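Local coordinates for putative cell adhesion protein (Bacteroides fragilis, PDB 4H40) that is a fimbrillin-like protein that probably serves as a pilus subunit with a role in cell adhesion, at residues Glu138-Asp144 with Ile177-Arg183. Numbering follows the deposited sequence.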
loop_
_atom_site.group_PDB
_atom_site.type_symbol
_atom_site.label_atom_id
_atom_site.label_comp_id
_atom_site.label_asym_id
_atom_site.label_seq_id
_atom_site.Cartn_x
_atom_site.Cartn_y
_atom_site.Cartn_z
ATOM N N GLU B 138 8.106 -21.954 -5.752
ATOM C CA GLU B 138 7.407 -23.202 -6.009
ATOM C C GLU B 138 6.095 -23.311 -5.247
ATOM O O GLU B 138 5.940 -22.732 -4.175
ATOM C CB GLU B 138 8.288 -24.415 -5.719
ATOM C CG GLU B 138 8.675 -24.597 -4.272
ATOM C CD GLU B 138 9.604 -25.776 -4.102
ATOM O OE1 GLU B 138 9.142 -26.909 -4.360
ATOM O OE2 GLU B 138 10.805 -25.562 -3.808
ATOM N N TYR B 139 5.147 -24.052 -5.833
ATOM C CA TYR B 139 3.853 -24.332 -5.219
ATOM C C TYR B 139 3.829 -25.753 -4.761
ATOM O O TYR B 139 4.448 -26.597 -5.400
ATOM C CB TYR B 139 2.682 -24.071 -6.182
ATOM C CG TYR B 139 2.623 -22.666 -6.706
ATOM C CD1 TYR B 139 2.324 -21.598 -5.865
ATOM C CD2 TYR B 139 2.869 -22.390 -8.048
ATOM C CE1 TYR B 139 2.275 -20.292 -6.347
ATOM C CE2 TYR B 139 2.781 -21.086 -8.548
ATOM C CZ TYR B 139 2.510 -20.042 -7.687
ATOM O OH TYR B 139 2.483 -18.765 -8.168
ATOM N N LEU B 140 3.144 -26.015 -3.633
ATOM C CA LEU B 140 2.951 -27.356 -3.112
ATOM C C LEU B 140 1.574 -27.482 -2.532
ATOM O O LEU B 140 1.224 -26.827 -1.549
ATOM C CB LEU B 140 4.006 -27.817 -2.090
ATOM C CG LEU B 140 3.746 -29.224 -1.529
ATOM C CD1 LEU B 140 4.384 -30.319 -2.376
ATOM C CD2 LEU B 140 4.136 -29.311 -0.079
ATOM N N LEU B 141 0.785 -28.328 -3.180
ATOM C CA LEU B 141 -0.543 -28.691 -2.740
ATOM C C LEU B 141 -0.388 -29.923 -1.907
ATOM O O LEU B 141 0.412 -30.791 -2.253
ATOM C CB LEU B 141 -1.477 -28.950 -3.924
ATOM C CG LEU B 141 -1.867 -27.784 -4.820
ATOM C CD1 LEU B 141 -2.718 -28.280 -5.942
ATOM C CD2 LEU B 141 -2.670 -26.749 -4.066
ATOM N N ALA B 142 -1.085 -29.995 -0.790
ATOM C CA ALA B 142 -0.959 -31.137 0.104
ATOM C C ALA B 142 -2.143 -31.235 1.056
ATOM O O ALA B 142 -3.037 -30.379 1.064
ATOM C CB ALA B 142 0.332 -31.006 0.917
ATOM N N THR B 143 -2.124 -32.288 1.861
ATOM C CA THR B 143 -3.033 -32.573 2.962
ATOM C C THR B 143 -2.800 -31.483 4.017
ATOM O O THR B 143 -1.649 -31.156 4.320
ATOM C CB THR B 143 -2.709 -33.988 3.496
ATOM O OG1 THR B 143 -2.900 -34.953 2.456
ATOM C CG2 THR B 143 -3.528 -34.359 4.703
ATOM N N ASP B 144 -3.868 -30.896 4.546
ATOM C CA ASP B 144 -3.741 -29.856 5.559
ATOM C C ASP B 144 -4.628 -30.172 6.729
ATOM O O ASP B 144 -5.850 -30.246 6.571
ATOM C CB ASP B 144 -4.084 -28.484 4.981
ATOM C CG ASP B 144 -3.278 -27.354 5.566
ATOM O OD1 ASP B 144 -3.347 -27.153 6.790
ATOM O OD2 ASP B 144 -2.599 -26.654 4.794
ATOM N N ILE B 177 -6.994 -31.156 -1.782
ATOM C CA ILE B 177 -5.721 -30.675 -1.244
ATOM C C ILE B 177 -5.697 -29.131 -1.350
ATOM O O ILE B 177 -6.543 -28.531 -1.995
ATOM C CB ILE B 177 -4.498 -31.402 -1.880
ATOM C CG1 ILE B 177 -4.455 -31.274 -3.430
ATOM C CG2 ILE B 177 -4.442 -32.872 -1.415
ATOM C CD1 ILE B 177 -3.315 -32.099 -4.153
ATOM N N ILE B 178 -4.792 -28.492 -0.650
ATOM C CA ILE B 178 -4.729 -27.036 -0.555
ATOM C C ILE B 178 -3.269 -26.632 -0.493
ATOM O O ILE B 178 -2.409 -27.460 -0.152
ATOM C CB ILE B 178 -5.571 -26.586 0.690
ATOM C CG1 ILE B 178 -5.780 -25.061 0.780
ATOM C CG2 ILE B 178 -5.097 -27.237 2.008
ATOM C CD1 ILE B 178 -6.974 -24.644 1.554
ATOM N N ASN B 179 -2.987 -25.379 -0.858
ATOM C CA ASN B 179 -1.649 -24.782 -0.934
ATOM C C ASN B 179 -0.963 -24.638 0.407
ATOM O O ASN B 179 -1.551 -24.143 1.375
ATOM C CB ASN B 179 -1.723 -23.412 -1.586
ATOM C CG ASN B 179 -1.810 -23.495 -3.068
ATOM O OD1 ASN B 179 -0.829 -23.828 -3.748
ATOM N ND2 ASN B 179 -3.007 -23.270 -3.575
ATOM N N GLN B 180 0.320 -24.998 0.414
ATOM C CA GLN B 180 1.176 -24.926 1.592
ATOM C C GLN B 180 1.995 -23.666 1.602
ATOM O O GLN B 180 2.517 -23.294 2.652
ATOM C CB GLN B 180 2.087 -26.167 1.672
ATOM C CG GLN B 180 1.310 -27.484 1.818
ATOM C CD GLN B 180 0.261 -27.428 2.902
ATOM O OE1 GLN B 180 0.564 -27.372 4.095
ATOM N NE2 GLN B 180 -0.993 -27.349 2.507
ATOM N N THR B 181 2.055 -22.981 0.458
ATOM C CA THR B 181 2.825 -21.754 0.316
ATOM C C THR B 181 1.934 -20.555 0.002
ATOM O O THR B 181 0.765 -20.701 -0.364
ATOM C CB THR B 181 3.912 -21.882 -0.793
ATOM O OG1 THR B 181 3.306 -21.796 -2.055
ATOM C CG2 THR B 181 4.677 -23.138 -0.734
ATOM N N ALA B 182 2.523 -19.363 0.095
ATOM C CA ALA B 182 1.867 -18.147 -0.311
ATOM C C ALA B 182 2.122 -17.984 -1.801
ATOM O O ALA B 182 2.978 -18.679 -2.369
ATOM C CB ALA B 182 2.437 -16.969 0.474
ATOM N N ARG B 183 1.398 -17.079 -2.439
ATOM C CA ARG B 183 1.549 -16.777 -3.846
ATOM C C ARG B 183 1.599 -15.280 -4.032
ATOM O O ARG B 183 0.823 -14.556 -3.415
ATOM C CB ARG B 183 0.390 -17.382 -4.640
ATOM C CG ARG B 183 0.471 -17.091 -6.128
ATOM C CD ARG B 183 -0.656 -17.733 -6.882
ATOM N NE ARG B 183 -0.988 -16.958 -8.064
ATOM C CZ ARG B 183 -0.980 -17.443 -9.297
ATOM N NH1 ARG B 183 -0.664 -18.718 -9.515
ATOM N NH2 ARG B 183 -1.301 -16.665 -10.324
HETATM O O HOH W 1 1.475 -23.796 -2.415
HETATM O O HOH W 2 -3.108 -24.050 3.624
#
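Segments 138-144 and 177-183 run roughly antiparallel, with end-to-end directions 137° apart. L141 and N179 form a non-hydrogen-bonded pair. A142 and I178 form a hydrogen-bonded pair, with A142 N to I178 O at 2.9 Å and I178 N to A142 O at 3.1 Å. Q180 N adds a bond to L140 O at 2.8 Å. Beyond it the CA atoms of Y139 and T181 are 6.2 Å apart, against 5.6 Å for L140 and Q180, and no direct backbone bond links Y139 and T181. Water 1 fills this gap. It accepts from L140 N and T181 N (both 3.0 Å) and donates to N179 OD1 (2.7 Å).

Among the side chains, L141 CB meets I177 CD1 at 3.7 Å, and Y23 touches both residues. Q180 folds back so that its NE2 donates to I178 O (3.0 Å) and to D144 OD2 (2.9 Å). Water 2 donates to D144 OD2 (2.9 Å) and N179 O (2.7 Å), while D144 OD1 forms a salt bridge with R146. At the other end, R183 CG lies at the ring edge of Y139, 3.3 Å from its OH, which is hydrogen-bonded to H254.

This central antiparallel rung of the fimbrillin-like mixed sheet joins strand 141-142, itself paired with strand 113-121, to strand 177-190, which also pairs in parallel with strand 23-24. Its chemistry is mainly polar: water 1 serves the L140 and T181 NH groups where the ladder opens, while the Q180 side-chain amide and water 2 tie the I178 and N179 carbonyls to the D144 carboxylate.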